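Local structure of carbohydrate binding protein, putative, cbp2D (Cellvibrio japonicus, 7B21) at the sodium ion site and the heme c site. The protein transfers electrons through its X183 domain, a c-type cytochrome described here that initiates reduction of bacterial lytic polysaccharide monooxygenases, and as a whole probably also binds polysaccharide. Numbering follows the deposited sequence.

Site 1: the sodium ion site. Residues 59, 62-67, 69, 71-75. With NA (sodium ion), chain B.
The C-terminal end of helix 58-65 and the loop that follows it fold around a sodium ion held by main-chain carbonyl oxygens. The helix contributes two consecutive ones: Ile62 O lies 2.4 Å from NA, and Ser63 O is also 2.4 Å from NA. Carbonyls at a helix end are well suited to a cation, because they point outward along the helix axis and lie where the dipole would be negative. Pro67, four residues after Ser63, has no N-H to offer that oxygen as a helical partner, so Ser63 O can turn to the metal instead. The chain then kinks at the cis peptide bond between Met66 and Pro67, with Met66 O at 2.3 Å from NA. From the 3-10 turn 71-73 comes Glu71 O, 2.3 Å from NA, and just beyond that turn Cys74 O completes the observed set at 2.3 Å from NA. The five oxygens form a nearly square-pyramidal shell of hard, uncharged donors, which fits sodium; a further water ligand could be unseen. The ion may belong to the protein in the cell or may come from purification or crystallisation.

Side chains shape this loop without touching the metal. Cys74 has SG anti to its backbone N (chi1 -177°), directed away from the ion, and forms a disulfide with Cys78 that should stiffen the segment. The Glu71 carboxylate also stays remote, with OE1 7.1 Å from NA, so any electrostatic help would be long-range. Instead it spans back along the loop to Gly69, whose positive phi is comfortable for a residue without a side chain. Gly69 N donates to Glu71 OE2 over 2.9 Å in an almost straight bond (174° at the hydrogen), and the N-H arrives from above the carboxylate plane, 64° out of it.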
# COMPACT_ATOMS: atom_id res chain seq x y z
N ARG A 59 -0.07 -7.43 -1.98
CA ARG A 59 1.39 -7.23 -2.13
C ARG A 59 1.76 -7.19 -3.61
O ARG A 59 2.66 -6.44 -4.00
CB ARG A 59 2.23 -8.29 -1.42
CG ARG A 59 1.99 -9.73 -1.83
CD ARG A 59 2.97 -10.68 -1.18
NE ARG A 59 2.85 -10.72 0.27
CZ ARG A 59 3.60 -11.50 1.04
NH1 ARG A 59 4.53 -12.26 0.51
NH2 ARG A 59 3.42 -11.51 2.35
N ILE A 62 0.86 -3.91 -5.17
CA ILE A 62 1.88 -2.90 -4.78
C ILE A 62 3.12 -3.09 -5.64
O ILE A 62 3.67 -2.12 -6.21
CB ILE A 62 2.18 -2.96 -3.29
CG1 ILE A 62 0.94 -2.56 -2.47
CG2 ILE A 62 3.39 -2.11 -2.94
CD1 ILE A 62 1.05 -2.87 -1.00
N SER A 63 3.61 -4.32 -5.74
CA SER A 63 4.82 -4.56 -6.56
C SER A 63 4.61 -4.02 -7.98
O SER A 63 5.48 -3.31 -8.48
CB SER A 63 5.19 -6.01 -6.60
OG SER A 63 5.67 -6.42 -5.34
N MET A 64 3.50 -4.38 -8.61
CA MET A 64 3.26 -4.02 -10.01
C MET A 64 3.00 -2.52 -10.20
O MET A 64 3.46 -1.96 -11.21
CB MET A 64 2.03 -4.77 -10.50
CG MET A 64 2.23 -6.25 -10.67
SD MET A 64 0.71 -7.10 -11.18
CE MET A 64 0.57 -6.48 -12.87
N TRP A 65 2.26 -1.90 -9.30
CA TRP A 65 1.59 -0.64 -9.65
C TRP A 65 1.98 0.53 -8.75
O TRP A 65 1.59 1.66 -9.10
CB TRP A 65 0.06 -0.80 -9.63
CG TRP A 65 -0.46 -1.79 -10.61
CD1 TRP A 65 -0.98 -3.02 -10.32
CD2 TRP A 65 -0.50 -1.67 -12.04
NE1 TRP A 65 -1.36 -3.66 -11.47
CE2 TRP A 65 -1.08 -2.86 -12.53
CE3 TRP A 65 -0.19 -0.63 -12.91
CZ2 TRP A 65 -1.30 -3.06 -13.89
CZ3 TRP A 65 -0.46 -0.82 -14.24
CH2 TRP A 65 -0.98 -2.02 -14.73
N MET A 66 2.68 0.33 -7.64
CA MET A 66 2.87 1.44 -6.69
C MET A 66 4.32 1.49 -6.26
O MET A 66 5.03 0.49 -6.22
CB MET A 66 1.95 1.26 -5.49
CG MET A 66 0.46 1.34 -5.84
SD MET A 66 -0.08 2.99 -6.35
CE MET A 66 -1.20 2.55 -7.67
N PRO A 67 4.83 2.67 -5.88
CA PRO A 67 4.15 3.96 -6.00
C PRO A 67 3.94 4.32 -7.46
O PRO A 67 4.80 4.07 -8.29
CB PRO A 67 5.13 4.94 -5.32
CG PRO A 67 6.50 4.32 -5.55
CD PRO A 67 6.22 2.83 -5.46
N GLY A 69 4.11 6.01 -10.72
CA GLY A 69 5.17 6.84 -11.29
C GLY A 69 6.57 6.31 -11.03
O GLY A 69 7.51 6.79 -11.64
N GLU A 71 7.15 2.60 -10.04
CA GLU A 71 6.59 1.33 -9.56
C GLU A 71 7.67 0.32 -9.12
O GLU A 71 7.41 -0.50 -8.26
CB GLU A 71 5.70 0.76 -10.65
CG GLU A 71 4.46 1.57 -10.97
CD GLU A 71 4.62 2.79 -11.85
OE1 GLU A 71 5.74 3.04 -12.35
OE2 GLU A 71 3.60 3.49 -12.07
N GLY A 72 8.83 0.35 -9.75
CA GLY A 72 9.90 -0.58 -9.43
C GLY A 72 10.55 -0.33 -8.10
O GLY A 72 11.32 -1.19 -7.67
N SER A 73 10.22 0.77 -7.43
CA SER A 73 10.91 1.12 -6.17
C SER A 73 10.41 0.27 -5.00
O SER A 73 11.15 0.17 -4.05
CB SER A 73 10.91 2.60 -5.91
OG SER A 73 9.60 3.10 -5.71
N CYS A 74 9.23 -0.35 -5.07
CA CYS A 74 8.70 -1.18 -3.97
C CYS A 74 8.19 -2.47 -4.57
O CYS A 74 7.14 -2.45 -5.24
CB CYS A 74 7.62 -0.47 -3.19
SG CYS A 74 7.00 -1.42 -1.77
N THR A 75 8.94 -3.55 -4.34
CA THR A 75 8.59 -4.90 -4.81
C THR A 75 8.96 -5.85 -3.67
O THR A 75 9.47 -5.41 -2.64
CB THR A 75 9.32 -5.25 -6.10
OG1 THR A 75 10.72 -5.30 -5.83
CG2 THR A 75 9.07 -4.28 -7.23
NA NA B . 5.88 -1.49 -6.91

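Site 2: the heme c site. Residues 14, 17-19, 22-23, 38, 40-41, 44, 47, 49-50, 58, 61-62, 66-68, 82. With HEC (heme c), chain C.
Heme c is fixed by the CXXCH motif of a cytochrome c: Cys19 SG and Cys22 SG form thioethers to the vinyl-derived carbons CAB and CAC, and His23 is the proximal axial ligand. The distal ligand is Met66. Its CB sits over the porphyrin, 3.5 Å from HEC NB, and CG continues above that same pyrrole. A bend at chi2 (-69°) brings the thioether SD to the iron, 2.3 Å from HEC FE, and a further bend sends methyl CE over the pyrrole of ND. Methionine suits the place because its flexible chain delivers a soft, neutral sulfur.

Opposite, His23 NE2 binds HEC FE at 2.0 Å, and the two ligands are nearly collinear (175° at the iron). His23 ND1 donates to Thr38 O at 2.8 Å; the acceptor lies in the imidazole plane, which fixes ring rotation and may strengthen imidazole donation to iron. Thr38 CG2 itself lies over the face of the ND pyrrole.

The propionates are held separately. Arg44 meets the first side-on and in its guanidinium plane, NE to O1A of HEC at 2.8 Å in a salt bridge and NH2 to O2A of HEC at 3.0 Å. Asn41 N also donates to O2A, so this oxygen is gripped twice. Ser50 takes the second propionate through its backbone N and hydroxyl, OG lying 2.7 Å from HEC O2D. His49 covers that carboxylate, its ring centre facing CGD; its NE2 donates in the ring plane to Gln68 OE1 at 2.9 Å, almost straight (178° at the hydrogen).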
# COMPACT_ATOMS: atom_id res chain seq x y z
N TRP A 14 5.82 2.80 4.23
CA TRP A 14 4.68 3.59 3.80
C TRP A 14 5.11 5.03 3.56
O TRP A 14 4.61 5.71 2.64
CB TRP A 14 3.61 3.50 4.87
CG TRP A 14 2.42 4.32 4.59
CD1 TRP A 14 2.13 5.55 5.11
CD2 TRP A 14 1.40 4.05 3.61
NE1 TRP A 14 1.00 6.05 4.52
CE2 TRP A 14 0.53 5.14 3.62
CE3 TRP A 14 1.13 2.96 2.78
CZ2 TRP A 14 -0.55 5.20 2.76
CZ3 TRP A 14 0.05 3.01 1.93
CH2 TRP A 14 -0.76 4.14 1.90
N GLN A 17 8.69 5.10 0.96
CA GLN A 17 8.36 4.78 -0.44
C GLN A 17 7.31 5.72 -1.02
O GLN A 17 6.86 5.49 -2.14
CB GLN A 17 7.94 3.34 -0.55
CG GLN A 17 8.99 2.37 0.01
CD GLN A 17 10.46 2.58 -0.33
OE1 GLN A 17 10.83 2.32 -1.44
NE2 GLN A 17 11.27 3.09 0.61
N THR A 18 6.95 6.78 -0.27
CA THR A 18 6.18 7.94 -0.69
C THR A 18 4.69 7.68 -0.75
O THR A 18 3.94 8.60 -1.13
CB THR A 18 6.65 8.59 -2.01
OG1 THR A 18 6.18 7.84 -3.14
CG2 THR A 18 8.14 8.78 -2.04
N CYS A 19 4.21 6.51 -0.34
CA CYS A 19 2.77 6.20 -0.37
C CYS A 19 1.94 7.27 0.35
O CYS A 19 0.87 7.64 -0.11
CB CYS A 19 2.51 4.85 0.30
SG CYS A 19 3.72 3.55 -0.03
N CYS A 22 0.24 10.42 -1.58
CA CYS A 22 -1.01 10.31 -2.31
C CYS A 22 -2.12 9.74 -1.45
O CYS A 22 -3.28 10.02 -1.73
CB CYS A 22 -0.84 9.50 -3.57
SG CYS A 22 0.28 10.37 -4.70
N HIS A 23 -1.79 8.89 -0.49
CA HIS A 23 -2.80 8.11 0.25
C HIS A 23 -2.91 8.54 1.71
O HIS A 23 -3.67 7.90 2.45
CB HIS A 23 -2.47 6.62 0.15
CG HIS A 23 -2.53 6.08 -1.24
ND1 HIS A 23 -3.67 6.08 -1.99
CD2 HIS A 23 -1.61 5.42 -1.99
CE1 HIS A 23 -3.41 5.47 -3.14
NE2 HIS A 23 -2.15 5.03 -3.18
N THR A 38 -5.85 10.48 -2.75
CA THR A 38 -6.40 9.25 -3.33
C THR A 38 -6.69 8.31 -2.17
O THR A 38 -5.78 7.81 -1.51
CB THR A 38 -5.42 8.60 -4.30
OG1 THR A 38 -5.12 9.54 -5.34
CG2 THR A 38 -5.99 7.33 -4.90
N LEU A 40 -7.54 4.93 -0.10
CA LEU A 40 -7.07 3.53 -0.19
C LEU A 40 -7.94 2.71 0.74
O LEU A 40 -7.91 2.90 1.94
CB LEU A 40 -5.59 3.46 0.19
CG LEU A 40 -4.83 2.18 -0.14
CD1 LEU A 40 -3.35 2.39 0.15
CD2 LEU A 40 -5.37 0.95 0.60
N ASN A 41 -8.75 1.83 0.14
CA ASN A 41 -9.60 0.91 0.90
C ASN A 41 -8.74 -0.28 1.29
O ASN A 41 -8.30 -1.02 0.40
CB ASN A 41 -10.76 0.49 0.04
CG ASN A 41 -11.71 -0.43 0.76
OD1 ASN A 41 -11.34 -1.22 1.62
ND2 ASN A 41 -12.96 -0.33 0.38
N ARG A 44 -10.17 -4.84 0.84
CA ARG A 44 -10.58 -5.67 -0.31
C ARG A 44 -9.82 -6.99 -0.23
O ARG A 44 -8.67 -7.01 0.18
CB ARG A 44 -10.22 -5.03 -1.63
CG ARG A 44 -10.67 -3.59 -1.81
CD ARG A 44 -10.53 -3.15 -3.23
NE ARG A 44 -10.60 -1.73 -3.38
CZ ARG A 44 -11.71 -0.99 -3.36
NH1 ARG A 44 -12.89 -1.56 -3.26
NH2 ARG A 44 -11.62 0.33 -3.42
N TYR A 47 -7.11 -6.81 -5.32
CA TYR A 47 -7.01 -5.45 -5.86
C TYR A 47 -6.75 -5.55 -7.35
O TYR A 47 -5.80 -6.20 -7.81
CB TYR A 47 -5.88 -4.69 -5.16
CG TYR A 47 -6.20 -4.36 -3.73
CD1 TYR A 47 -6.05 -5.28 -2.72
CD2 TYR A 47 -6.73 -3.13 -3.40
CE1 TYR A 47 -6.43 -4.99 -1.41
CE2 TYR A 47 -7.10 -2.82 -2.11
CZ TYR A 47 -6.97 -3.75 -1.11
OH TYR A 47 -7.39 -3.50 0.17
N HIS A 49 -6.02 -2.95 -10.32
CA HIS A 49 -5.72 -1.62 -10.85
C HIS A 49 -6.56 -1.41 -12.10
O HIS A 49 -6.82 -2.36 -12.87
CB HIS A 49 -4.23 -1.54 -11.18
CG HIS A 49 -3.74 -0.17 -11.49
ND1 HIS A 49 -3.94 0.42 -12.72
CD2 HIS A 49 -3.04 0.72 -10.72
CE1 HIS A 49 -3.34 1.61 -12.70
NE2 HIS A 49 -2.80 1.83 -11.48
N SER A 50 -6.95 -0.16 -12.33
CA SER A 50 -7.76 0.17 -13.53
C SER A 50 -7.08 -0.26 -14.83
O SER A 50 -7.79 -0.46 -15.80
CB SER A 50 -8.09 1.62 -13.55
OG SER A 50 -6.95 2.43 -13.69
N LEU A 58 -2.81 -8.08 -2.55
CA LEU A 58 -2.40 -6.70 -2.25
C LEU A 58 -0.89 -6.51 -2.47
O LEU A 58 -0.47 -5.53 -3.09
CB LEU A 58 -2.87 -6.34 -0.84
CG LEU A 58 -2.43 -4.98 -0.31
CD1 LEU A 58 -2.77 -3.85 -1.25
CD2 LEU A 58 -3.09 -4.73 1.03
N PHE A 61 -0.23 -6.28 -6.17
CA PHE A 61 -0.70 -4.97 -6.67
C PHE A 61 0.35 -3.92 -6.40
O PHE A 61 0.69 -3.11 -7.24
CB PHE A 61 -2.03 -4.65 -5.99
CG PHE A 61 -2.55 -3.26 -6.34
CD1 PHE A 61 -2.04 -2.12 -5.73
CD2 PHE A 61 -3.57 -3.10 -7.26
CE1 PHE A 61 -2.52 -0.87 -6.07
CE2 PHE A 61 -4.09 -1.85 -7.55
CZ PHE A 61 -3.54 -0.73 -6.95
N ILE A 62 0.86 -3.91 -5.17
CA ILE A 62 1.88 -2.90 -4.78
C ILE A 62 3.12 -3.09 -5.64
O ILE A 62 3.67 -2.12 -6.21
CB ILE A 62 2.18 -2.96 -3.29
CG1 ILE A 62 0.94 -2.56 -2.47
CG2 ILE A 62 3.39 -2.11 -2.94
CD1 ILE A 62 1.05 -2.87 -1.00
N MET A 66 2.68 0.33 -7.64
CA MET A 66 2.87 1.44 -6.69
C MET A 66 4.32 1.49 -6.26
O MET A 66 5.03 0.49 -6.22
CB MET A 66 1.95 1.26 -5.49
CG MET A 66 0.46 1.34 -5.84
SD MET A 66 -0.08 2.99 -6.35
CE MET A 66 -1.20 2.55 -7.67
N PRO A 67 4.83 2.67 -5.88
CA PRO A 67 4.15 3.96 -6.00
C PRO A 67 3.94 4.32 -7.46
O PRO A 67 4.80 4.07 -8.29
CB PRO A 67 5.13 4.94 -5.32
CG PRO A 67 6.50 4.32 -5.55
CD PRO A 67 6.22 2.83 -5.46
N GLN A 68 2.80 4.90 -7.76
CA GLN A 68 2.48 5.21 -9.15
C GLN A 68 3.45 6.29 -9.62
O GLN A 68 3.61 7.32 -8.99
CB GLN A 68 0.99 5.55 -9.21
CG GLN A 68 0.51 5.70 -10.64
CD GLN A 68 -0.94 5.36 -10.85
OE1 GLN A 68 -1.43 4.24 -10.62
NE2 GLN A 68 -1.67 6.34 -11.40
N ILE A 82 4.47 -3.62 3.36
CA ILE A 82 3.42 -2.60 3.32
C ILE A 82 2.05 -3.29 3.26
O ILE A 82 1.13 -2.77 3.89
CB ILE A 82 3.66 -1.60 2.17
CG1 ILE A 82 4.95 -0.82 2.36
CG2 ILE A 82 2.47 -0.65 2.10
CD1 ILE A 82 5.27 0.15 1.25
FE HEC C . -1.28 4.04 -4.64
CHA HEC C . -4.27 2.90 -5.80
CHB HEC C . -1.05 1.38 -2.56
CHC HEC C . 1.82 5.07 -3.71
CHD HEC C . -1.66 6.87 -6.47
NA HEC C . -2.42 2.48 -4.25
C1A HEC C . -3.68 2.20 -4.75
C2A HEC C . -4.27 1.09 -4.08
C3A HEC C . -3.36 0.64 -3.21
C4A HEC C . -2.21 1.52 -3.30
CMA HEC C . -3.43 -0.56 -2.32
CAA HEC C . -5.65 0.54 -4.32
CBA HEC C . -6.69 1.24 -3.42
CGA HEC C . -8.07 0.70 -3.46
O1A HEC C . -8.34 -0.29 -4.15
O2A HEC C . -8.92 1.28 -2.70
NB HEC C . 0.13 3.34 -3.39
C1B HEC C . 0.04 2.22 -2.61
C2B HEC C . 1.26 2.03 -1.88
C3B HEC C . 2.11 3.03 -2.23
C4B HEC C . 1.35 3.88 -3.16
CMB HEC C . 1.53 0.92 -0.91
CAB HEC C . 3.52 3.24 -1.82
CBB HEC C . 4.45 2.11 -2.17
NC HEC C . -0.15 5.63 -5.01
C1C HEC C . 1.08 5.92 -4.51
C2C HEC C . 1.52 7.22 -4.89
C3C HEC C . 0.49 7.78 -5.61
C4C HEC C . -0.52 6.78 -5.72
CMC HEC C . 2.81 7.86 -4.46
CAC HEC C . 0.37 9.17 -6.14
CBC HEC C . 1.44 9.67 -7.01
ND HEC C . -2.64 4.70 -5.94
C1D HEC C . -2.62 5.87 -6.63
C2D HEC C . -3.71 5.93 -7.58
C3D HEC C . -4.41 4.80 -7.45
C4D HEC C . -3.77 4.04 -6.37
CMD HEC C . -3.98 7.07 -8.52
CAD HEC C . -5.53 4.29 -8.30
CBD HEC C . -4.92 3.32 -9.39
CGD HEC C . -5.90 2.88 -10.43
O1D HEC C . -6.55 1.81 -10.26
O2D HEC C . -6.05 3.61 -11.45
O HOH W 1 -4.27 5.60 -12.21

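Sites 1 and 2 are neighbours within one small domain, the centres of their C-alpha atoms about 8 Å apart, and they share Ile62, Met66 and Pro67. Met66 has a double role: its carbonyl serves the sodium of site 1 while its side chain serves the iron of site 2. Ile62 likewise divides its backbone and side chain between the two, at helix 58-65. Ordering the loop around the ion may therefore help hold the axial methionine in position, and so indirectly steady the redox centre. Both sites lie in one chain, so any such coupling would need no partner subunit.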